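Long-range contacts in monovalent Na+/H+ antiporter subunit A (Dietzia sp. DQ12-45-1b, PDB 7D3U), which probably takes part in exchanging sodium ions for protons across the cell membrane, as one subunit of the multi-subunit Mrp antiporter complex: residues Ile13-Pro18 / Tyr105-Leu110; Gly25-Trp30 / Ser92-Gly98; Val86-Tyr90 / Ser330-Met334; Pro152-Thr156 / Trp222-Val228. All coordinates share one frame; numbering follows the deposited sequence.

Contact 1. Residues Ile13-Pro18 / Tyr105-Leu110; sequences IAAISP and YGLMTL. With LMT (dodecyl-beta-D-maltoside), chain T.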
# COMPACT_ATOMS: atom_id res chain seq x y z
N ILE B 13 3.08 -6.66 -43.50
CA ILE B 13 4.07 -7.66 -43.89
C ILE B 13 4.57 -8.41 -42.67
O ILE B 13 4.67 -9.64 -42.67
CB ILE B 13 5.23 -7.00 -44.66
CG1 ILE B 13 4.75 -6.55 -46.04
CG2 ILE B 13 6.40 -7.95 -44.78
CD1 ILE B 13 5.79 -5.78 -46.81
N ALA B 14 4.90 -7.68 -41.60
CA ALA B 14 5.32 -8.33 -40.36
C ALA B 14 4.19 -9.11 -39.72
O ALA B 14 4.42 -10.15 -39.10
CB ALA B 14 5.87 -7.30 -39.38
N ALA B 15 2.96 -8.62 -39.86
CA ALA B 15 1.81 -9.35 -39.32
C ALA B 15 1.62 -10.69 -40.03
O ALA B 15 1.22 -11.68 -39.41
CB ALA B 15 0.55 -8.50 -39.42
N ILE B 16 1.89 -10.73 -41.34
CA ILE B 16 1.65 -11.93 -42.13
C ILE B 16 2.86 -12.85 -42.23
O ILE B 16 2.71 -14.01 -42.64
CB ILE B 16 1.17 -11.56 -43.55
CG1 ILE B 16 0.26 -12.65 -44.11
CG2 ILE B 16 2.36 -11.33 -44.47
CD1 ILE B 16 -0.22 -12.37 -45.52
N SER B 17 4.05 -12.37 -41.86
CA SER B 17 5.27 -13.16 -42.00
C SER B 17 5.28 -14.45 -41.17
O SER B 17 5.83 -15.45 -41.64
CB SER B 17 6.49 -12.31 -41.66
OG SER B 17 6.47 -11.90 -40.30
N PRO B 18 4.71 -14.49 -39.96
CA PRO B 18 4.65 -15.79 -39.26
C PRO B 18 3.79 -16.81 -39.98
O PRO B 18 4.12 -18.01 -39.98
CB PRO B 18 4.07 -15.42 -37.89
CG PRO B 18 4.40 -13.99 -37.71
CD PRO B 18 4.27 -13.39 -39.08
N TYR B 105 11.27 -14.18 -38.69
CA TYR B 105 10.75 -13.33 -39.75
C TYR B 105 9.84 -12.24 -39.18
O TYR B 105 9.92 -11.08 -39.59
CB TYR B 105 10.01 -14.17 -40.78
CG TYR B 105 10.94 -14.94 -41.69
CD1 TYR B 105 11.68 -14.29 -42.66
CD2 TYR B 105 11.07 -16.31 -41.56
CE1 TYR B 105 12.53 -14.99 -43.48
CE2 TYR B 105 11.92 -17.02 -42.38
CZ TYR B 105 12.65 -16.35 -43.34
OH TYR B 105 13.50 -17.05 -44.16
N GLY B 106 8.97 -12.60 -38.24
CA GLY B 106 8.10 -11.62 -37.61
C GLY B 106 8.85 -10.50 -36.92
O GLY B 106 8.25 -9.45 -36.64
N LEU B 107 10.13 -10.70 -36.63
CA LEU B 107 10.97 -9.65 -36.08
C LEU B 107 11.81 -8.95 -37.13
O LEU B 107 11.90 -7.72 -37.14
CB LEU B 107 11.90 -10.23 -35.00
CG LEU B 107 11.23 -10.58 -33.68
CD1 LEU B 107 12.24 -11.16 -32.72
CD2 LEU B 107 10.59 -9.34 -33.08
N MET B 108 12.41 -9.71 -38.05
CA MET B 108 13.28 -9.10 -39.06
C MET B 108 12.49 -8.27 -40.07
O MET B 108 13.07 -7.41 -40.73
CB MET B 108 14.09 -10.17 -39.76
CG MET B 108 15.32 -10.61 -38.99
SD MET B 108 16.62 -9.38 -39.09
CE MET B 108 16.81 -9.26 -40.86
N THR B 109 11.19 -8.52 -40.21
CA THR B 109 10.35 -7.66 -41.03
C THR B 109 9.70 -6.56 -40.22
O THR B 109 9.46 -5.46 -40.74
CB THR B 109 9.27 -8.49 -41.74
OG1 THR B 109 8.32 -8.95 -40.77
CG2 THR B 109 9.88 -9.67 -42.45
N LEU B 110 9.40 -6.82 -38.94
CA LEU B 110 8.99 -5.74 -38.06
C LEU B 110 10.13 -4.76 -37.82
O LEU B 110 9.89 -3.57 -37.56
CB LEU B 110 8.48 -6.30 -36.73
CG LEU B 110 7.90 -5.31 -35.72
CD1 LEU B 110 6.58 -5.83 -35.19
CD2 LEU B 110 8.87 -5.08 -34.58
C1 LMT T . 7.71 -20.50 -33.31
C2 LMT T . 6.59 -19.66 -33.84
C3 LMT T . 6.36 -18.35 -33.15
C4 LMT T . 5.15 -17.72 -33.78
C5 LMT T . 4.98 -16.32 -33.28
C6 LMT T . 5.89 -15.36 -33.97
C7 LMT T . 5.85 -14.04 -33.27
C8 LMT T . 6.42 -13.00 -34.17
C9 LMT T . 5.41 -12.07 -34.75
C10 LMT T . 5.98 -10.68 -34.69
C11 LMT T . 5.18 -9.71 -35.49
C12 LMT T . 3.92 -9.33 -34.79
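Ala14 and Ser17 of helix 2-23 pack against Gly106, Thr109 and Leu110 of helix 102-119. The two segments run antiparallel, at 164°, and their axes approach to 7.9 Å. Small residues suit this spacing. Gly106 brings no side chain and Ala14 only a methyl.

The apolar contact centres on that methyl. Ala14 CB lies 3.9 Å from Leu110 CB and also rests on the Thr109 hydroxyl. Ile13 CG2 meets Thr109 CB more loosely, at 4.2 Å. Both residues also touch Leu32 of helix 29-45.

The polar groups bond within their own helices. Pro18 has no N-H to offer Ala14 O, four residues back. Ser17 OG donates to Ala14 O instead, at 3.0 Å, from above the carbonyl plane. Its chi1 of 64° turns OG back toward the preceding turn. Ser17 OG also lies 3.2 Å from Gly106 CA. Thr109 OG1 likewise donates to Tyr105 O, at 2.9 Å, and this oxygen accepts the Thr109 N-H as well. With an alanine at Ser17, Ala14 O would probably lose its hydroxyl partner and a small gap would open beside Gly106.

A dodecyl maltoside tail borders the contact, with its C9 3.7 Å from Pro18 CG. The chemistry implies an interface that is apolar in effect: both hydroxyls spend their protons on their own backbone, and the helices probably associate here mainly through close fit.

Contact 2. Residues Gly25-Trp30 / Ser92-Gly98; sequences GRDAGW and SRYLGRG. With LMT (dodecyl-beta-D-maltoside), chain Y; LMT (dodecyl-beta-D-maltoside), chain X.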
# COMPACT_ATOMS: atom_id res chain seq x y z
N GLY B 25 8.50 -23.31 -44.73
CA GLY B 25 9.41 -23.40 -43.60
C GLY B 25 10.46 -22.30 -43.57
O GLY B 25 10.44 -21.45 -42.68
N ARG B 26 11.37 -22.31 -44.54
CA ARG B 26 12.35 -21.25 -44.68
C ARG B 26 12.21 -20.47 -45.98
O ARG B 26 12.77 -19.38 -46.08
CB ARG B 26 13.78 -21.80 -44.59
CG ARG B 26 14.19 -22.63 -45.79
CD ARG B 26 15.61 -23.13 -45.65
NE ARG B 26 16.06 -23.84 -46.84
CZ ARG B 26 17.30 -24.28 -47.02
NH1 ARG B 26 17.62 -24.92 -48.14
NH2 ARG B 26 18.22 -24.08 -46.09
N ASP B 27 11.47 -20.99 -46.96
CA ASP B 27 11.26 -20.28 -48.21
C ASP B 27 10.38 -19.04 -48.03
O ASP B 27 10.21 -18.29 -49.00
CB ASP B 27 10.62 -21.20 -49.25
CG ASP B 27 11.35 -22.52 -49.36
OD1 ASP B 27 12.57 -22.56 -49.12
OD2 ASP B 27 10.69 -23.53 -49.70
N ALA B 28 9.84 -18.82 -46.84
CA ALA B 28 9.04 -17.62 -46.59
C ALA B 28 9.86 -16.35 -46.75
O ALA B 28 9.29 -15.26 -46.89
CB ALA B 28 8.43 -17.66 -45.19
N GLY B 29 11.19 -16.45 -46.73
CA GLY B 29 12.02 -15.31 -47.03
C GLY B 29 11.99 -14.87 -48.47
O GLY B 29 12.47 -13.77 -48.78
N TRP B 30 11.44 -15.69 -49.37
CA TRP B 30 11.35 -15.33 -50.77
C TRP B 30 10.18 -14.37 -51.03
O TRP B 30 10.37 -13.36 -51.71
CB TRP B 30 11.23 -16.57 -51.66
CG TRP B 30 12.51 -17.33 -51.83
CD1 TRP B 30 12.72 -18.65 -51.60
CD2 TRP B 30 13.76 -16.80 -52.28
NE1 TRP B 30 14.02 -18.98 -51.87
CE2 TRP B 30 14.68 -17.86 -52.30
CE3 TRP B 30 14.19 -15.53 -52.68
CZ2 TRP B 30 16.00 -17.70 -52.69
CZ3 TRP B 30 15.51 -15.37 -53.07
CH2 TRP B 30 16.40 -16.45 -53.07
N SER B 92 16.42 -16.82 -46.65
CA SER B 92 15.60 -17.93 -47.11
C SER B 92 16.44 -19.16 -47.39
O SER B 92 15.93 -20.29 -47.32
CB SER B 92 14.82 -17.54 -48.36
OG SER B 92 14.05 -18.63 -48.82
N ARG B 93 17.72 -18.98 -47.72
CA ARG B 93 18.64 -20.09 -47.91
C ARG B 93 19.64 -20.26 -46.78
O ARG B 93 20.25 -21.33 -46.67
CB ARG B 93 19.41 -19.92 -49.23
CG ARG B 93 18.63 -20.34 -50.46
CD ARG B 93 17.89 -21.64 -50.24
NE ARG B 93 16.85 -21.85 -51.24
CZ ARG B 93 15.77 -22.60 -51.04
NH1 ARG B 93 14.87 -22.74 -52.00
NH2 ARG B 93 15.58 -23.19 -49.87
N TYR B 94 19.82 -19.24 -45.93
CA TYR B 94 20.75 -19.37 -44.82
C TYR B 94 20.18 -20.26 -43.72
O TYR B 94 20.86 -21.15 -43.21
CB TYR B 94 21.10 -17.99 -44.26
CG TYR B 94 21.73 -18.03 -42.89
CD1 TYR B 94 23.08 -18.25 -42.73
CD2 TYR B 94 20.96 -17.84 -41.75
CE1 TYR B 94 23.65 -18.28 -41.48
CE2 TYR B 94 21.52 -17.88 -40.50
CZ TYR B 94 22.87 -18.10 -40.37
OH TYR B 94 23.44 -18.13 -39.11
N LEU B 95 18.93 -20.01 -43.33
CA LEU B 95 18.32 -20.75 -42.23
C LEU B 95 18.23 -22.23 -42.56
O LEU B 95 18.17 -22.64 -43.73
CB LEU B 95 16.93 -20.20 -41.93
CG LEU B 95 16.84 -18.74 -41.49
CD1 LEU B 95 15.41 -18.39 -41.13
CD2 LEU B 95 17.76 -18.48 -40.32
N GLY B 96 18.23 -23.05 -41.51
CA GLY B 96 18.11 -24.48 -41.70
C GLY B 96 16.75 -24.89 -42.22
O GLY B 96 15.78 -24.13 -42.17
N ARG B 97 16.67 -26.12 -42.72
CA ARG B 97 15.43 -26.65 -43.29
C ARG B 97 14.48 -27.02 -42.16
O ARG B 97 14.14 -28.18 -41.93
CB ARG B 97 15.73 -27.84 -44.19
CG ARG B 97 16.33 -27.48 -45.54
CD ARG B 97 17.80 -27.83 -45.59
NE ARG B 97 18.37 -27.62 -46.92
CZ ARG B 97 18.26 -28.48 -47.93
NH1 ARG B 97 17.60 -29.62 -47.75
NH2 ARG B 97 18.80 -28.21 -49.10
N GLY B 98 14.03 -25.99 -41.44
CA GLY B 98 13.09 -26.15 -40.37
C GLY B 98 11.68 -25.73 -40.77
O GLY B 98 11.43 -25.22 -41.86
C1 LMT Y . 12.45 -13.16 -55.27
C2 LMT Y . 12.63 -14.31 -56.21
C3 LMT Y . 12.10 -15.63 -55.76
C4 LMT Y . 12.84 -16.70 -56.52
C5 LMT Y . 12.58 -18.03 -55.92
C6 LMT Y . 13.66 -19.01 -56.24
C7 LMT Y . 13.47 -20.25 -55.41
C8 LMT Y . 14.28 -21.35 -56.01
C9 LMT Y . 14.14 -22.67 -55.31
C10 LMT Y . 12.74 -23.15 -55.53
C11 LMT Y . 12.60 -24.61 -55.23
C12 LMT Y . 12.65 -24.88 -53.77
C1 LMT X . 16.44 -9.09 -54.19
C2 LMT X . 16.52 -10.50 -54.53
C3 LMT X . 17.63 -11.27 -54.81
C4 LMT X . 17.71 -12.49 -55.57
C5 LMT X . 17.40 -13.81 -55.28
C6 LMT X . 18.01 -14.28 -56.29
C7 LMT X . 17.42 -15.45 -56.09
C8 LMT X . 17.06 -16.39 -57.03
C9 LMT X . 17.92 -17.37 -57.63
C10 LMT X . 17.79 -18.90 -57.85
C11 LMT X . 18.02 -19.44 -59.28
C12 LMT X . 18.27 -20.89 -59.57
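Arg26 reaches across to the end of helix 71-94, where Arg26 NH2 donates to Leu95 O at 2.8 Å. Its chain, extended from CG to NE (chi2 179°), carries the guanidinium there. The bond is fairly straight, 160° at the hydrogen, and the oxygen lies in the guanidinium plane. Arg97 CG covers one face of the Arg26 guanidinium and Arg93 CD the other. Like charges also come close here: Arg26 NE and Arg93 NH2, both donors and not bonded, are 3.1 Å apart. Asp27 OD1 forms a salt bridge to Arg93 NH2, at 3.2 Å, and is likely to offset part of this charge.

Ser92 OG donates to Arg26 O at 3.1 Å. Ser92 CB lies 3.9 Å from the centroid of the Trp30 five-membered ring, 8° off the normal, a CH-pi contact over the face.

Further out, one dodecyl maltoside tail lies over the opposite face of Trp30, and another meets the ring edge, with its C5 3.3 Å from Trp30 CZ3. Replacing Trp30 by an alanine would probably leave Ser92 CB and one tail without the ring faces they pack on, and the other tail without its edge contact.

Two turns present these groups: a type I beta turn from Arg26 to Gly29 and an inverse gamma turn centred on Arg97. The arrangement joins two interhelical connections at one end of a helical membrane bundle.

Contact 3. Residues Val86-Tyr90 / Ser330-Met334; sequences VVMAY and SSLFM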
# COMPACT_ATOMS: atom_id res chain seq x y z
N VAL B 86 17.11 -7.89 -49.58
CA VAL B 86 18.23 -8.76 -49.93
C VAL B 86 18.58 -9.67 -48.76
O VAL B 86 18.99 -10.82 -48.96
CB VAL B 86 19.44 -7.93 -50.41
CG1 VAL B 86 20.65 -8.81 -50.66
CG2 VAL B 86 19.07 -7.15 -51.66
N VAL B 87 18.37 -9.21 -47.52
CA VAL B 87 18.65 -10.05 -46.37
C VAL B 87 17.59 -11.14 -46.24
O VAL B 87 17.90 -12.26 -45.83
CB VAL B 87 18.77 -9.19 -45.10
CG1 VAL B 87 18.55 -10.03 -43.86
CG2 VAL B 87 20.12 -8.53 -45.04
N MET B 88 16.34 -10.85 -46.61
CA MET B 88 15.34 -11.90 -46.64
C MET B 88 15.66 -12.94 -47.71
O MET B 88 15.53 -14.14 -47.48
CB MET B 88 13.95 -11.31 -46.88
CG MET B 88 13.46 -10.42 -45.77
SD MET B 88 13.76 -11.11 -44.14
CE MET B 88 13.39 -9.67 -43.15
N ALA B 89 16.08 -12.47 -48.89
CA ALA B 89 16.45 -13.40 -49.95
C ALA B 89 17.65 -14.25 -49.56
O ALA B 89 17.76 -15.40 -49.99
CB ALA B 89 16.75 -12.63 -51.24
N TYR B 90 18.55 -13.71 -48.74
CA TYR B 90 19.70 -14.48 -48.28
C TYR B 90 19.32 -15.43 -47.14
O TYR B 90 19.82 -16.55 -47.07
CB TYR B 90 20.81 -13.53 -47.85
CG TYR B 90 21.86 -14.14 -46.95
CD1 TYR B 90 22.93 -14.85 -47.48
CD2 TYR B 90 21.79 -14.00 -45.57
CE1 TYR B 90 23.89 -15.40 -46.67
CE2 TYR B 90 22.74 -14.54 -44.75
CZ TYR B 90 23.79 -15.24 -45.30
OH TYR B 90 24.74 -15.79 -44.48
N SER B 330 26.73 -5.11 -45.49
CA SER B 330 25.71 -6.14 -45.67
C SER B 330 26.26 -7.30 -46.48
O SER B 330 26.08 -8.47 -46.11
CB SER B 330 24.48 -5.54 -46.36
OG SER B 330 23.64 -6.56 -46.86
N SER B 331 26.94 -7.01 -47.59
CA SER B 331 27.49 -8.09 -48.40
C SER B 331 28.59 -8.84 -47.67
O SER B 331 28.70 -10.06 -47.81
CB SER B 331 28.00 -7.54 -49.73
OG SER B 331 29.40 -7.37 -49.69
N LEU B 332 29.40 -8.14 -46.86
CA LEU B 332 30.44 -8.81 -46.09
C LEU B 332 29.84 -9.75 -45.06
O LEU B 332 30.34 -10.87 -44.87
CB LEU B 332 31.33 -7.78 -45.41
CG LEU B 332 32.58 -7.36 -46.18
CD1 LEU B 332 33.45 -6.49 -45.30
CD2 LEU B 332 33.33 -8.58 -46.64
N PHE B 333 28.79 -9.32 -44.37
CA PHE B 333 28.14 -10.18 -43.40
C PHE B 333 27.52 -11.40 -44.07
O PHE B 333 27.67 -12.53 -43.58
CB PHE B 333 27.08 -9.40 -42.63
CG PHE B 333 27.57 -8.85 -41.34
CD1 PHE B 333 28.00 -9.69 -40.33
CD2 PHE B 333 27.62 -7.48 -41.13
CE1 PHE B 333 28.45 -9.18 -39.14
CE2 PHE B 333 28.08 -6.97 -39.94
CZ PHE B 333 28.49 -7.82 -38.94
N MET B 334 26.82 -11.19 -45.18
CA MET B 334 26.21 -12.32 -45.87
C MET B 334 27.26 -13.27 -46.43
O MET B 334 27.04 -14.48 -46.46
CB MET B 334 25.28 -11.81 -46.96
CG MET B 334 24.02 -11.16 -46.43
SD MET B 334 22.90 -10.61 -47.73
CE MET B 334 23.92 -9.38 -48.52
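Met334 of helix 312-341 lies against Tyr90 of helix 71-94 in a Met-aromatic contact between two parallel helices. The segment axes diverge by only 9°. Their closest approach is 11.4 Å, a wide spacing, and long side chains bridge it. Both helices are predicted to cross the membrane.

The aromatic interactions come first. Met334 CG sits over the centre of one face of the Tyr90 ring. Met334 CG lies 3.7 Å from the centroid of the Tyr90 ring and 14° off its normal, which makes it a CH-pi contact. The sulfur takes a different place. Met334 SD lies obliquely to the Tyr90 ring, 4.4 Å from its centroid, nearer the root of the tyrosine side chain. With its ring swung away from the backbone N, Tyr90 extends across toward helix 312-341. The side chains run antiparallel, each reaching toward the other's backbone. Phe455 meets the Tyr90 ring as well.

The rest is apolar contact around the thioether. Met334 SD lies 3.6 Å from Tyr90 CB. Val87 CG2 is 4.4 Å from Met334 SD and adds a looser touch. Val87 also packs on Met108. Ala459 and Pro462 of helix 457-471 touch Met334 too. All the residues that meet here are buried.

The methionine chain is extended at chi2 and bends at chi3, -64°. That bend swings its methyl toward Val86, where Met334 CE ends 3.9 Å from Val86 CG1.

Contact 4. Residues Pro152-Thr156 / Trp222-Val228; sequences PAVRT and WLPDAMV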
# COMPACT_ATOMS: atom_id res chain seq x y z
N PRO B 152 24.04 -10.01 -23.67
CA PRO B 152 24.23 -8.98 -24.69
C PRO B 152 22.95 -8.28 -25.09
O PRO B 152 22.97 -7.07 -25.35
CB PRO B 152 24.84 -9.75 -25.86
CG PRO B 152 25.56 -10.86 -25.22
CD PRO B 152 24.69 -11.27 -24.07
N ALA B 153 21.82 -9.00 -25.14
CA ALA B 153 20.56 -8.35 -25.47
C ALA B 153 20.14 -7.37 -24.38
O ALA B 153 19.66 -6.27 -24.68
CB ALA B 153 19.47 -9.40 -25.69
N VAL B 154 20.32 -7.75 -23.11
CA VAL B 154 19.98 -6.85 -22.01
C VAL B 154 20.84 -5.59 -22.08
O VAL B 154 20.34 -4.47 -21.92
CB VAL B 154 20.13 -7.57 -20.66
CG1 VAL B 154 20.21 -6.57 -19.53
CG2 VAL B 154 18.97 -8.52 -20.45
N ARG B 155 22.14 -5.76 -22.32
CA ARG B 155 23.02 -4.60 -22.39
C ARG B 155 22.70 -3.73 -23.60
O ARG B 155 22.75 -2.50 -23.51
CB ARG B 155 24.48 -5.05 -22.42
CG ARG B 155 24.89 -5.76 -21.15
CD ARG B 155 26.38 -6.00 -21.11
NE ARG B 155 26.77 -7.16 -21.91
CZ ARG B 155 27.26 -8.28 -21.39
NH1 ARG B 155 27.42 -8.40 -20.08
NH2 ARG B 155 27.59 -9.29 -22.19
N THR B 156 22.36 -4.35 -24.73
CA THR B 156 21.96 -3.59 -25.91
C THR B 156 20.71 -2.76 -25.62
O THR B 156 20.66 -1.57 -25.93
CB THR B 156 21.72 -4.53 -27.09
OG1 THR B 156 22.98 -4.90 -27.66
CG2 THR B 156 20.87 -3.85 -28.15
N TRP B 222 28.31 -2.50 -27.05
CA TRP B 222 27.15 -3.35 -27.25
C TRP B 222 27.06 -3.92 -28.66
O TRP B 222 26.26 -4.83 -28.88
CB TRP B 222 25.84 -2.60 -26.93
CG TRP B 222 25.49 -1.50 -27.87
CD1 TRP B 222 25.74 -0.17 -27.69
CD2 TRP B 222 24.80 -1.62 -29.11
NE1 TRP B 222 25.26 0.55 -28.76
CE2 TRP B 222 24.68 -0.32 -29.64
CE3 TRP B 222 24.27 -2.69 -29.83
CZ2 TRP B 222 24.05 -0.07 -30.86
CZ3 TRP B 222 23.66 -2.44 -31.04
CH2 TRP B 222 23.56 -1.14 -31.54
N LEU B 223 27.84 -3.42 -29.61
CA LEU B 223 27.90 -3.96 -30.96
C LEU B 223 28.79 -5.20 -31.03
O LEU B 223 28.39 -6.20 -31.64
CB LEU B 223 28.37 -2.89 -31.94
CG LEU B 223 27.78 -2.94 -33.35
CD1 LEU B 223 26.29 -3.19 -33.29
CD2 LEU B 223 28.06 -1.64 -34.08
N PRO B 224 29.99 -5.19 -30.43
CA PRO B 224 30.85 -6.38 -30.54
C PRO B 224 30.27 -7.64 -29.92
O PRO B 224 30.59 -8.74 -30.38
CB PRO B 224 32.14 -5.95 -29.83
CG PRO B 224 32.16 -4.49 -30.00
CD PRO B 224 30.74 -4.08 -29.82
N ASP B 225 29.43 -7.53 -28.89
CA ASP B 225 28.86 -8.72 -28.27
C ASP B 225 27.50 -9.09 -28.82
O ASP B 225 27.15 -10.28 -28.84
CB ASP B 225 28.77 -8.54 -26.75
CG ASP B 225 27.95 -7.34 -26.35
OD1 ASP B 225 27.51 -6.60 -27.24
OD2 ASP B 225 27.74 -7.15 -25.14
N ALA B 226 26.73 -8.13 -29.33
CA ALA B 226 25.46 -8.43 -29.98
C ALA B 226 25.69 -9.27 -31.23
O ALA B 226 24.74 -9.68 -31.90
CB ALA B 226 24.70 -7.15 -30.34
N MET B 227 26.96 -9.52 -31.55
CA MET B 227 27.32 -10.46 -32.60
C MET B 227 26.96 -11.89 -32.26
O MET B 227 27.06 -12.76 -33.13
CB MET B 227 28.82 -10.36 -32.88
CG MET B 227 29.27 -8.97 -33.27
SD MET B 227 28.38 -8.33 -34.69
CE MET B 227 28.58 -9.70 -35.83
N VAL B 228 26.53 -12.17 -31.02
CA VAL B 228 26.09 -13.51 -30.67
C VAL B 228 24.86 -13.93 -31.47
O VAL B 228 24.55 -15.12 -31.55
CB VAL B 228 25.81 -13.60 -29.16
CG1 VAL B 228 27.10 -13.45 -28.38
CG2 VAL B 228 24.81 -12.54 -28.76
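The loop between helices 196-213 and 231-240 packs here against helix 150-164, within the transmembrane region shared by Mrp antiporters and complex I subunits. A salt bridge joins the two. Arg155 NE donates to Asp225 OD2 at 3.4 Å, a weak bond with 148° at the hydrogen. The oxygen stands at the edge of the guanidinium, near its plane, and the carboxylate is turned only 14° from that plane. Arg155 NH2 is 3.6 Å from Asp225 OD2. The arginine chain bends at chi3, -80°, and this turns its NE edge toward Asp225 OD2.

Arg155 has a stronger partner in Asp544, which forms a salt bridge to NH1. Arg155 thus pairs with two carboxylates, so its charge is probably well compensated. Arg155 also packs on Pro124 of the neighbouring subunit C.

Thr156, the next residue and one turn on from Pro152, meets Trp222. Thr156 OG1 makes a weak hydrogen bond back to Pro152 O, at 3.2 Å. Thr156 OG1 lies 3.4 Å from Trp222 CE3, approaching the indole obliquely. Trp222 NE1 makes a weak hydrogen bond to Ser214 O. Ala226 CB adds a contact on the Thr156 hydroxyl.

Pro152 supplies the apolar part. Pro152 CB rests 3.8 Å from Asp225 O. At the end of the contact its ring crosses Val228 at about a right angle, with Pro152 CG 4.0 Å from Val228 CG2.

How the contacts relate
From the N terminus, contact 1 opens on helix 2-23 and contact 2 just after it. Contact 3 opens on helix 71-94. Contact 2 closes at the end of that helix, and contact 1 closes around it, on helix 102-119. Contact 3 crosses both, since it closes only at 330-334. Contact 4 opens and closes within the long loop of contact 3. The first three contacts touch one another. Tyr105 OH probably hydrogen-bonds to Arg26 O, linking contacts 1 and 2. Phe333 and Met227 link contacts 3 and 4. Contacts 1 and 2 tie the first helices together, contact 3 joins helix 71-94 to helix 312-341, and contact 4 fixes the 222-228 loop on helix 150-164.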